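Local atomic coordinates of bile salt hydrolase/transferase (Clostridium perfringens, PDB entry 2RLC), a protein that hydrolyses glycine- and taurine-conjugated bile salts, such as glycocholate and taurocholate, to free bile acids and the amino acid, and also acts as a bile acid amine N-acyltransferase. Residues F15-D20 / Y277-C282; P83-Y88 / N174-D179; T140-I145 / V154-K159. All coordinates share one frame; numbering follows the deposited sequence.

Interaction 1: residues F15-D20 / Y277-C282; sequences FGRNMD and YTSCMC. With CHD (cholic acid), chain D.
Met-19, a selenomethionine here, lays its CB over one face of the Tyr-277 ring, 3.6 Å from the centroid and shifted toward the rim, a CH-pi contact. Ser-279 OG lies at the edge of that ring, in its plane. The second flat group, the Arg-17 guanidinium, stands 64° from the tyrosine ring and has Met-19 CE over its centre, 3.3 Å above the plane. The bends at chi2 and chi3 (64° and 66°) bring Met-19 CE back over the guanidinium.

Several acceptors hold the guanidinium. Arg-17 NE donates to Asn-18 O at 3.0 Å, the oxygen in the guanidinium plane although the nitrogen stands above the carbonyl plane; NH2 bonds to Gly-79 O, and NH1 forms a salt bridge with Asp-68, which also takes the hydroxyls of Tyr-277 and Ser-279. Arg-17 NH2 comes to 2.9 Å from cholate O26, in keeping with its known role in binding deoxycholate.

Further along, Met-281 CE meets the Phe-15 ring at CD2, 3.7 Å away. Asn-18 and Thr-278 run side by side, and Thr-278 OG1 donates to Asn-18 OD1 at 2.7 Å, somewhat out of the carbonyl plane. The backbones are joined through the antiparallel hydrogen-bonded pairs Phe-15/Met-281 and Arg-17/Ser-279.

Within the sheet, strand 13-21 lies between strands 3-7 and 274-282, and strand 287-292 follows. Helix 248-256 packs on Thr-278 and Cys-280, while Phe-15 reaches across to strand 141-146, as expected of the alpha-beta-beta-alpha sandwich of Ntn hydrolases.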
loop_
_atom_site.group_PDB
_atom_site.type_symbol
_atom_site.label_atom_id
_atom_site.label_comp_id
_atom_site.label_asym_id
_atom_site.label_seq_id
_atom_site.Cartn_x
_atom_site.Cartn_y
_atom_site.Cartn_z
ATOM N N PHE A 15 19.784 -17.675 15.817
ATOM C CA PHE A 15 19.210 -18.139 14.565
ATOM C C PHE A 15 17.940 -18.911 14.864
ATOM O O PHE A 15 17.911 -19.747 15.766
ATOM C CB PHE A 15 20.204 -19.009 13.786
ATOM C CG PHE A 15 19.622 -19.644 12.556
ATOM C CD1 PHE A 15 19.254 -18.868 11.458
ATOM C CD2 PHE A 15 19.443 -21.022 12.491
ATOM C CE1 PHE A 15 18.713 -19.460 10.315
ATOM C CE2 PHE A 15 18.906 -21.622 11.355
ATOM C CZ PHE A 15 18.538 -20.843 10.266
ATOM N N GLY A 16 16.883 -18.617 14.121
ATOM C CA GLY A 16 15.607 -19.275 14.354
ATOM C C GLY A 16 14.545 -18.923 13.344
ATOM O O GLY A 16 14.841 -18.395 12.268
ATOM N N ARG A 17 13.298 -19.210 13.706
ATOM C CA ARG A 17 12.197 -19.122 12.764
ATOM C C ARG A 17 10.835 -19.105 13.433
ATOM O O ARG A 17 10.671 -19.592 14.558
ATOM C CB ARG A 17 12.257 -20.304 11.784
ATOM C CG ARG A 17 12.246 -21.694 12.449
ATOM C CD ARG A 17 10.835 -22.290 12.547
ATOM N NE ARG A 17 10.217 -22.437 11.230
ATOM C CZ ARG A 17 10.511 -23.403 10.364
ATOM N NH1 ARG A 17 11.410 -24.330 10.670
ATOM N NH2 ARG A 17 9.899 -23.449 9.188
ATOM N N ASN A 18 9.872 -18.532 12.718
ATOM C CA ASN A 18 8.457 -18.770 12.946
ATOM C C ASN A 18 8.047 -19.996 12.145
ATOM O O ASN A 18 8.394 -20.110 10.965
ATOM C CB ASN A 18 7.628 -17.584 12.453
ATOM C CG ASN A 18 7.599 -16.428 13.434
ATOM O OD1 ASN A 18 7.966 -16.567 14.599
ATOM N ND2 ASN A 18 7.135 -15.277 12.962
HETATM N N MSE A 19 7.316 -20.902 12.787
HETATM C CA MSE A 19 6.684 -22.023 12.104
HETATM C C MSE A 19 5.230 -21.661 11.849
HETATM O O MSE A 19 4.439 -21.580 12.788
HETATM C CB MSE A 19 6.775 -23.296 12.949
HETATM C CG MSE A 19 5.909 -24.460 12.453
HETATM SE SE MSE A 19 6.458 -25.087 10.698
HETATM C CE MSE A 19 8.205 -25.765 11.178
ATOM N N ASP A 20 4.890 -21.438 10.581
ATOM C CA ASP A 20 3.541 -21.031 10.195
ATOM C C ASP A 20 2.835 -22.151 9.439
ATOM O O ASP A 20 3.031 -22.310 8.232
ATOM C CB ASP A 20 3.584 -19.763 9.326
ATOM C CG ASP A 20 4.378 -18.631 9.963
ATOM O OD1 ASP A 20 4.483 -18.586 11.210
ATOM O OD2 ASP A 20 4.890 -17.778 9.206
ATOM N N TYR A 277 4.824 -22.043 16.437
ATOM C CA TYR A 277 5.922 -21.783 17.357
ATOM C C TYR A 277 6.953 -20.820 16.789
ATOM O O TYR A 277 7.029 -20.599 15.573
ATOM C CB TYR A 277 6.577 -23.089 17.850
ATOM C CG TYR A 277 7.461 -23.827 16.862
ATOM C CD1 TYR A 277 8.803 -23.465 16.681
ATOM C CD2 TYR A 277 6.974 -24.920 16.149
ATOM C CE1 TYR A 277 9.622 -24.155 15.789
ATOM C CE2 TYR A 277 7.788 -25.620 15.261
ATOM C CZ TYR A 277 9.103 -25.230 15.082
ATOM O OH TYR A 277 9.893 -25.930 14.199
ATOM N N THR A 278 7.731 -20.240 17.694
ATOM C CA THR A 278 8.877 -19.425 17.340
ATOM C C THR A 278 10.088 -19.980 18.070
ATOM O O THR A 278 10.094 -20.056 19.301
ATOM C CB THR A 278 8.667 -17.944 17.726
ATOM O OG1 THR A 278 7.504 -17.435 17.061
ATOM C CG2 THR A 278 9.883 -17.107 17.332
ATOM N N SER A 279 11.107 -20.375 17.309
ATOM C CA SER A 279 12.344 -20.874 17.890
ATOM C C SER A 279 13.467 -19.865 17.731
ATOM O O SER A 279 13.504 -19.106 16.762
ATOM C CB SER A 279 12.749 -22.213 17.272
ATOM O OG SER A 279 13.005 -22.091 15.884
ATOM N N CYS A 280 14.364 -19.859 18.707
ATOM C CA CYS A 280 15.572 -19.053 18.657
ATOM C C CYS A 280 16.736 -19.844 19.236
ATOM O O CYS A 280 16.718 -20.232 20.405
ATOM C CB CYS A 280 15.381 -17.747 19.424
ATOM S SG CYS A 280 16.840 -16.694 19.382
HETATM N N MSE A 281 17.747 -20.081 18.409
HETATM C CA MSE A 281 18.905 -20.858 18.820
HETATM C C MSE A 281 20.088 -19.956 19.128
HETATM O O MSE A 281 20.520 -19.171 18.280
HETATM C CB MSE A 281 19.275 -21.866 17.734
HETATM C CG MSE A 281 18.176 -22.873 17.446
HETATM SE SE MSE A 281 18.509 -23.872 15.822
HETATM C CE MSE A 281 17.191 -23.008 14.670
ATOM N N CYS A 282 20.594 -20.056 20.352
ATOM C CA CYS A 282 21.833 -19.389 20.720
ATOM C C CYS A 282 22.975 -20.310 20.314
ATOM O O CYS A 282 23.350 -21.226 21.055
ATOM C CB CYS A 282 21.870 -19.081 22.216
ATOM S SG CYS A 282 23.340 -18.169 22.709
HETATM C C1 CHD D . 5.063 -36.194 8.010
HETATM C C2 CHD D . 4.034 -35.719 6.982
HETATM C C3 CHD D . 4.234 -36.415 5.642
HETATM O O3 CHD D . 3.347 -35.838 4.680
HETATM C C4 CHD D . 5.672 -36.247 5.155
HETATM C C5 CHD D . 6.743 -36.614 6.199
HETATM C C6 CHD D . 8.138 -36.323 5.624
HETATM C C7 CHD D . 8.548 -34.844 5.650
HETATM O O7 CHD D . 7.905 -34.164 4.561
HETATM C C8 CHD D . 8.262 -34.147 6.994
HETATM C C9 CHD D . 6.851 -34.461 7.540
HETATM C C10 CHD D . 6.521 -35.970 7.585
HETATM C C11 CHD D . 6.562 -33.710 8.858
HETATM C C12 CHD D . 6.818 -32.198 8.765
HETATM O O12 CHD D . 5.813 -31.591 7.939
HETATM C C13 CHD D . 8.232 -31.884 8.241
HETATM C C14 CHD D . 8.394 -32.619 6.911
HETATM C C15 CHD D . 9.634 -32.021 6.233
HETATM C C16 CHD D . 9.669 -30.584 6.791
HETATM C C17 CHD D . 8.459 -30.455 7.737
HETATM C C18 CHD D . 9.285 -32.288 9.285
HETATM C C19 CHD D . 7.365 -36.706 8.627
HETATM C C20 CHD D . 8.622 -29.310 8.760
HETATM C C21 CHD D . 7.402 -29.116 9.662
HETATM C C22 CHD D . 8.984 -27.973 8.101
HETATM C C23 CHD D . 8.011 -27.559 6.990
HETATM O O25 CHD D . 6.503 -25.792 6.544
HETATM C C24 CHD D . 7.555 -26.129 7.132
HETATM O O26 CHD D . 8.235 -25.338 7.821
#

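Interaction 2: residues P83-Y88 / N174-D179. With GLY (glycine), chain E.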
loop_
_atom_site.group_PDB
_atom_site.type_symbol
_atom_site.label_atom_id
_atom_site.label_comp_id
_atom_site.label_asym_id
_atom_site.label_seq_id
_atom_site.Cartn_x
_atom_site.Cartn_y
_atom_site.Cartn_z
ATOM N N PRO A 83 6.825 -23.557 -2.072
ATOM C CA PRO A 83 5.990 -24.140 -3.124
ATOM C C PRO A 83 6.226 -23.533 -4.509
ATOM O O PRO A 83 6.749 -22.422 -4.622
ATOM C CB PRO A 83 4.568 -23.838 -2.644
ATOM C CG PRO A 83 4.698 -22.584 -1.849
ATOM C CD PRO A 83 6.075 -22.598 -1.238
ATOM N N VAL A 84 5.851 -24.286 -5.547
ATOM C CA VAL A 84 5.866 -23.839 -6.954
ATOM C C VAL A 84 7.252 -23.775 -7.604
ATOM O O VAL A 84 7.476 -24.394 -8.648
ATOM C CB VAL A 84 5.080 -22.502 -7.171
ATOM C CG1 VAL A 84 5.177 -22.031 -8.619
ATOM C CG2 VAL A 84 3.620 -22.663 -6.759
ATOM N N TYR A 85 8.176 -23.035 -6.994
ATOM C CA TYR A 85 9.489 -22.788 -7.599
ATOM C C TYR A 85 10.516 -23.890 -7.336
ATOM O O TYR A 85 11.562 -23.935 -7.990
ATOM C CB TYR A 85 10.039 -21.422 -7.170
ATOM C CG TYR A 85 9.217 -20.260 -7.680
ATOM C CD1 TYR A 85 9.469 -19.696 -8.931
ATOM C CD2 TYR A 85 8.178 -19.731 -6.915
ATOM C CE1 TYR A 85 8.707 -18.628 -9.407
ATOM C CE2 TYR A 85 7.414 -18.668 -7.379
ATOM C CZ TYR A 85 7.682 -18.120 -8.622
ATOM O OH TYR A 85 6.921 -17.067 -9.075
ATOM N N VAL A 86 10.214 -24.771 -6.387
ATOM C CA VAL A 86 11.090 -25.898 -6.069
ATOM C C VAL A 86 10.953 -27.006 -7.121
ATOM O O VAL A 86 9.915 -27.123 -7.780
ATOM C CB VAL A 86 10.814 -26.451 -4.642
ATOM C CG1 VAL A 86 9.610 -27.389 -4.631
ATOM C CG2 VAL A 86 12.048 -27.143 -4.077
ATOM N N SER A 87 12.012 -27.798 -7.282
ATOM C CA SER A 87 11.991 -28.959 -8.170
ATOM C C SER A 87 13.046 -29.984 -7.773
ATOM O O SER A 87 14.242 -29.776 -7.999
ATOM C CB SER A 87 12.189 -28.542 -9.628
ATOM O OG SER A 87 12.121 -29.667 -10.489
ATOM N N TYR A 88 12.593 -31.087 -7.187
ATOM C CA TYR A 88 13.480 -32.180 -6.803
ATOM C C TYR A 88 13.554 -33.227 -7.906
ATOM O O TYR A 88 12.599 -33.405 -8.666
ATOM C CB TYR A 88 12.991 -32.849 -5.518
ATOM C CG TYR A 88 12.705 -31.909 -4.369
ATOM C CD1 TYR A 88 13.725 -31.156 -3.786
ATOM C CD2 TYR A 88 11.417 -31.791 -3.847
ATOM C CE1 TYR A 88 13.467 -30.298 -2.720
ATOM C CE2 TYR A 88 11.148 -30.938 -2.781
ATOM C CZ TYR A 88 12.178 -30.198 -2.223
ATOM O OH TYR A 88 11.919 -29.353 -1.171
ATOM N N ASN A 174 9.259 -17.496 2.185
ATOM C CA ASN A 174 8.867 -18.559 1.273
ATOM C C ASN A 174 9.061 -18.113 -0.176
ATOM O O ASN A 174 9.940 -17.296 -0.454
ATOM C CB ASN A 174 7.423 -18.989 1.553
ATOM C CG ASN A 174 7.152 -19.210 3.037
ATOM O OD1 ASN A 174 6.479 -18.407 3.683
ATOM N ND2 ASN A 174 7.696 -20.292 3.584
ATOM N N SER A 175 8.258 -18.653 -1.087
ATOM C CA SER A 175 8.325 -18.300 -2.506
ATOM C C SER A 175 8.011 -16.819 -2.756
ATOM O O SER A 175 7.257 -16.212 -1.988
ATOM C CB SER A 175 7.385 -19.195 -3.311
ATOM O OG SER A 175 7.766 -20.548 -3.166
ATOM N N PRO A 176 8.577 -16.229 -3.834
ATOM C CA PRO A 176 9.464 -16.803 -4.856
ATOM C C PRO A 176 10.909 -17.039 -4.396
ATOM O O PRO A 176 11.194 -17.042 -3.193
ATOM C CB PRO A 176 9.430 -15.754 -5.984
ATOM C CG PRO A 176 8.360 -14.769 -5.601
ATOM C CD PRO A 176 8.297 -14.814 -4.119
ATOM N N THR A 177 11.800 -17.247 -5.366
ATOM C CA THR A 177 13.217 -17.524 -5.112
ATOM C C THR A 177 13.896 -16.399 -4.333
ATOM O O THR A 177 13.423 -15.259 -4.331
ATOM C CB THR A 177 13.991 -17.763 -6.428
ATOM O OG1 THR A 177 13.920 -16.590 -7.249
ATOM C CG2 THR A 177 13.420 -18.954 -7.187
ATOM N N PHE A 178 15.006 -16.726 -3.677
ATOM C CA PHE A 178 15.698 -15.779 -2.810
ATOM C C PHE A 178 16.105 -14.493 -3.526
ATOM O O PHE A 178 15.920 -13.399 -2.989
ATOM C CB PHE A 178 16.913 -16.429 -2.139
ATOM C CG PHE A 178 17.601 -15.533 -1.149
ATOM C CD1 PHE A 178 16.990 -15.214 0.062
ATOM C CD2 PHE A 178 18.853 -14.999 -1.430
ATOM C CE1 PHE A 178 17.616 -14.382 0.975
ATOM C CE2 PHE A 178 19.493 -14.168 -0.521
ATOM C CZ PHE A 178 18.873 -13.858 0.683
ATOM N N ASP A 179 16.644 -14.632 -4.736
ATOM C CA ASP A 179 17.074 -13.481 -5.536
ATOM C C ASP A 179 15.916 -12.549 -5.898
ATOM O O ASP A 179 16.121 -11.346 -6.066
ATOM C CB ASP A 179 17.825 -13.934 -6.797
ATOM C CG ASP A 179 16.995 -14.847 -7.680
ATOM O OD1 ASP A 179 16.583 -15.929 -7.211
ATOM O OD2 ASP A 179 16.765 -14.486 -8.855
HETATM N N GLY E . 3.847 -19.926 5.020
HETATM C CA GLY E . 4.106 -20.871 3.950
HETATM C C GLY E . 3.448 -20.453 2.659
HETATM O O GLY E . 2.261 -20.058 2.692
HETATM O OXT GLY E . 4.120 -20.521 1.608
#
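Among the polar contacts, one hydrogen bond joins the segments: Ser-175 OG donates to Pro-83 O at 2.6 Å, in the carbonyl plane and on a lone pair. With OG anti to its own carbonyl carbon (chi1 -61°), the serine hydroxyl turns toward the proline. Pro-83 O also accepts from Tyr-85 N at 2.8 Å, so two donors grip it, and the Tyr-85 bond closes a classic gamma turn centred on Val-84.

The apolar contacts centre on the Tyr-85 ring, which runs alongside Pro-176. Pro-176 CB sits over a face in a CH-pi contact, 4.2 Å from the centroid, while Ser-175 CB comes to the ring edge, 3.7 Å from CD2. The peptide bond before Pro-176 is cis. Thr-177 CG2 adds a looser touch at Tyr-85 CB. Leu-209 of a second subunit packs on Pro-83, Tyr-85 and Pro-176, and Ala-183 of a third on Tyr-85.

Toward the ligand, Asn-174 OD1 takes a weak bond from the amino nitrogen of the bound glycine, GLY N, at 3.3 Å. That OD1 also accepts from Arg-227 and from the N-terminal nitrogen of residue 1, which ties the product site to the inferred nucleophile, modified here to cysteinesulfonic acid.

Segment 83-88 belongs to the loop leaving strand 76-81. Segment 174-179 follows strand 171-172 and leads into helix 178-185, with Thr-177 as its N-cap and Phe-178 packed on helix 224-242.

Interaction 3: residues T140-I145 / V154-K159. With CHD (cholic acid), chain D.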
loop_
_atom_site.group_PDB
_atom_site.type_symbol
_atom_site.label_atom_id
_atom_site.label_comp_id
_atom_site.label_asym_id
_atom_site.label_seq_id
_atom_site.Cartn_x
_atom_site.Cartn_y
_atom_site.Cartn_z
ATOM N N THR A 140 7.457 -29.348 0.048
ATOM C CA THR A 140 8.241 -28.429 -0.773
ATOM C C THR A 140 9.013 -27.482 0.145
ATOM O O THR A 140 8.413 -26.729 0.916
ATOM C CB THR A 140 7.344 -27.620 -1.737
ATOM O OG1 THR A 140 6.361 -26.888 -0.990
ATOM C CG2 THR A 140 6.642 -28.546 -2.730
ATOM N N LEU A 141 10.343 -27.536 0.068
ATOM C CA LEU A 141 11.193 -26.831 1.028
ATOM C C LEU A 141 12.368 -26.076 0.421
ATOM O O LEU A 141 12.869 -26.420 -0.653
ATOM C CB LEU A 141 11.750 -27.813 2.068
ATOM C CG LEU A 141 10.810 -28.559 3.016
ATOM C CD1 LEU A 141 11.592 -29.625 3.765
ATOM C CD2 LEU A 141 10.130 -27.605 3.987
ATOM N N HIS A 142 12.782 -25.032 1.131
ATOM C CA HIS A 142 14.109 -24.452 0.985
ATOM C C HIS A 142 14.679 -24.206 2.382
ATOM O O HIS A 142 13.936 -24.202 3.371
ATOM C CB HIS A 142 14.105 -23.204 0.081
ATOM C CG HIS A 142 13.392 -22.014 0.650
ATOM N ND1 HIS A 142 12.389 -22.109 1.591
ATOM C CD2 HIS A 142 13.514 -20.694 0.366
ATOM C CE1 HIS A 142 11.944 -20.900 1.883
ATOM N NE2 HIS A 142 12.608 -20.024 1.151
ATOM N N TRP A 143 15.994 -24.043 2.472
ATOM C CA TRP A 143 16.660 -24.031 3.769
ATOM C C TRP A 143 17.515 -22.799 3.991
ATOM O O TRP A 143 18.112 -22.265 3.055
ATOM C CB TRP A 143 17.524 -25.286 3.945
ATOM C CG TRP A 143 16.745 -26.567 3.933
ATOM C CD1 TRP A 143 16.296 -27.263 5.018
ATOM C CD2 TRP A 143 16.324 -27.307 2.779
ATOM N NE1 TRP A 143 15.619 -28.390 4.613
ATOM C CE2 TRP A 143 15.621 -28.442 3.244
ATOM C CE3 TRP A 143 16.478 -27.125 1.398
ATOM C CZ2 TRP A 143 15.068 -29.392 2.376
ATOM C CZ3 TRP A 143 15.924 -28.067 0.534
ATOM C CH2 TRP A 143 15.229 -29.188 1.029
HETATM N N MSE A 144 17.561 -22.356 5.242
HETATM C CA MSE A 144 18.509 -21.339 5.665
HETATM C C MSE A 144 19.491 -21.969 6.639
HETATM O O MSE A 144 19.093 -22.663 7.576
HETATM C CB MSE A 144 17.797 -20.148 6.305
HETATM C CG MSE A 144 18.720 -18.987 6.630
HETATM SE SE MSE A 144 17.729 -17.407 7.170
HETATM C CE MSE A 144 19.177 -16.388 7.961
ATOM N N ILE A 145 20.776 -21.741 6.394
ATOM C CA ILE A 145 21.835 -22.302 7.225
ATOM C C ILE A 145 22.689 -21.149 7.746
ATOM O O ILE A 145 23.000 -20.217 7.004
ATOM C CB ILE A 145 22.703 -23.321 6.431
ATOM C CG1 ILE A 145 21.823 -24.428 5.835
ATOM C CG2 ILE A 145 23.790 -23.920 7.317
ATOM C CD1 ILE A 145 22.487 -25.248 4.744
ATOM N N VAL A 154 21.376 -19.552 1.861
ATOM C CA VAL A 154 20.049 -20.045 1.495
ATOM C C VAL A 154 20.194 -21.115 0.416
ATOM O O VAL A 154 20.877 -20.905 -0.588
ATOM C CB VAL A 154 19.130 -18.897 0.999
ATOM C CG1 VAL A 154 17.829 -19.444 0.398
ATOM C CG2 VAL A 154 18.830 -17.925 2.136
ATOM N N VAL A 155 19.545 -22.255 0.637
ATOM C CA VAL A 155 19.632 -23.394 -0.272
ATOM C C VAL A 155 18.295 -23.611 -0.978
ATOM O O VAL A 155 17.285 -23.916 -0.337
ATOM C CB VAL A 155 20.044 -24.686 0.486
ATOM C CG1 VAL A 155 20.180 -25.864 -0.469
ATOM C CG2 VAL A 155 21.337 -24.466 1.252
ATOM N N GLU A 156 18.299 -23.452 -2.299
ATOM C CA GLU A 156 17.092 -23.610 -3.104
ATOM C C GLU A 156 17.342 -24.487 -4.329
ATOM O O GLU A 156 18.136 -24.137 -5.202
ATOM C CB GLU A 156 16.532 -22.245 -3.523
ATOM C CG GLU A 156 15.881 -21.473 -2.373
ATOM C CD GLU A 156 15.438 -20.063 -2.739
ATOM O OE1 GLU A 156 15.638 -19.634 -3.899
ATOM O OE2 GLU A 156 14.889 -19.377 -1.849
ATOM N N GLN A 157 16.665 -25.632 -4.372
ATOM C CA GLN A 157 16.757 -26.548 -5.503
ATOM C C GLN A 157 15.703 -26.201 -6.549
ATOM O O GLN A 157 14.500 -26.307 -6.295
ATOM C CB GLN A 157 16.594 -28.000 -5.034
ATOM C CG GLN A 157 16.715 -29.047 -6.142
ATOM C CD GLN A 157 18.149 -29.341 -6.528
ATOM O OE1 GLN A 157 18.607 -28.951 -7.603
ATOM N NE2 GLN A 157 18.867 -30.029 -5.653
ATOM N N THR A 158 16.170 -25.773 -7.718
ATOM C CA THR A 158 15.301 -25.518 -8.866
ATOM C C THR A 158 15.497 -26.611 -9.922
ATOM O O THR A 158 16.242 -27.570 -9.700
ATOM C CB THR A 158 15.570 -24.129 -9.493
ATOM O OG1 THR A 158 16.938 -24.044 -9.914
ATOM C CG2 THR A 158 15.270 -23.012 -8.494
ATOM N N LYS A 159 14.823 -26.465 -11.061
ATOM C CA LYS A 159 14.964 -27.399 -12.181
ATOM C C LYS A 159 16.387 -27.412 -12.737
ATOM O O LYS A 159 16.942 -28.477 -13.016
ATOM C CB LYS A 159 13.974 -27.057 -13.298
ATOM C CG LYS A 159 12.533 -27.411 -12.986
ATOM C CD LYS A 159 11.599 -27.025 -14.119
ATOM C CE LYS A 159 10.157 -27.364 -13.773
ATOM N NZ LYS A 159 9.216 -26.977 -14.859
HETATM C C1 CHD D . 5.063 -36.194 8.010
HETATM C C2 CHD D . 4.034 -35.719 6.982
HETATM C C3 CHD D . 4.234 -36.415 5.642
HETATM O O3 CHD D . 3.347 -35.838 4.680
HETATM C C4 CHD D . 5.672 -36.247 5.155
HETATM C C5 CHD D . 6.743 -36.614 6.199
HETATM C C6 CHD D . 8.138 -36.323 5.624
HETATM C C7 CHD D . 8.548 -34.844 5.650
HETATM O O7 CHD D . 7.905 -34.164 4.561
HETATM C C8 CHD D . 8.262 -34.147 6.994
HETATM C C9 CHD D . 6.851 -34.461 7.540
HETATM C C10 CHD D . 6.521 -35.970 7.585
HETATM C C11 CHD D . 6.562 -33.710 8.858
HETATM C C12 CHD D . 6.818 -32.198 8.765
HETATM O O12 CHD D . 5.813 -31.591 7.939
HETATM C C13 CHD D . 8.232 -31.884 8.241
HETATM C C14 CHD D . 8.394 -32.619 6.911
HETATM C C15 CHD D . 9.634 -32.021 6.233
HETATM C C16 CHD D . 9.669 -30.584 6.791
HETATM C C17 CHD D . 8.459 -30.455 7.737
HETATM C C18 CHD D . 9.285 -32.288 9.285
HETATM C C19 CHD D . 7.365 -36.706 8.627
HETATM C C20 CHD D . 8.622 -29.310 8.760
HETATM C C21 CHD D . 7.402 -29.116 9.662
HETATM C C22 CHD D . 8.984 -27.973 8.101
HETATM C C23 CHD D . 8.011 -27.559 6.990
HETATM O O25 CHD D . 6.503 -25.792 6.544
HETATM C C24 CHD D . 7.555 -26.129 7.132
HETATM O O26 CHD D . 8.235 -25.338 7.821
HETATM O O HOH W 1 14.935 -26.253 -2.340
#
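His-142 and Glu-156 run side by side from adjacent strands and point the same way, ring and carboxylate planes 32° apart. The carboxylate approaches the imidazole at its edge, with Glu-156 OE2 close to His-142 CD2 and near the ring plane; Glu-156 CG also lies at that edge, 3.7 Å from His-142 CD2. With CG held between the backbone N and the carbonyl carbon (chi1 68°), the histidine ring stands beside the extended glutamate chain. The firm polar bonds of both lie elsewhere: His-142 ND1 pairs with Leu-80 O, and Glu-156 OE1 accepts from Phe-178 N. Phe-82 stacks on the imidazole.

Trp-143 and Val-155 emerge on the opposite sheet face from Met-144 and Val-154. The indole presents its edge to Val-155 O, with CE3 at 3.7 Å, and receives Leu-141 CB 3.7 Å above one face, toward the rim. Ile-145 comes across Val-155 at an angle, Ile-145 CD1 meeting Val-155 CG2 at 3.8 Å.

Trp-143 and Val-155 are an antiparallel hydrogen-bonded pair: Trp-143 N reaches Val-155 O at 3.1 Å and Val-155 N reaches Trp-143 O at 2.8 Å. Two residues along each strand, a water donates to Leu-141 O and accepts from Gln-157 N, bridging the strands where direct pairing gives out. Leu-141 CD2 meanwhile touches cholate C23 at 3.7 Å.

This is a classic antiparallel beta hairpin, strands 141-146 and 152-157, in one of the two stacked sheets of the Ntn-hydrolase fold, with Leu-141 lining the bile-acid pocket.

How the interactions relate
From the N terminus, 15-20 comes first and waits for 277-282, so interaction 1 closes the longest loop and encloses the others. Within it, 83-88 meets 174-179 in interaction 2, and inside that loop interaction 3 closes the short turn between 140-145 and 154-159. The three are fully nested, with no crossing. Interaction 1 pairs strands 13-21 and 274-282 of one sheet, interaction 3 pairs strands 141-146 and 152-157 of the other, and Phe-15 CZ packs on Met-144 O. Interaction 2 joins the loop after strand 76-81 to the lead-in of helix 178-185; its segments meet the hairpin through Tyr-88 OH with Leu-141 N and Phe-178 N with Glu-156 OE1. Interactions 1 and 3 touch cholate, interaction 2 glycine.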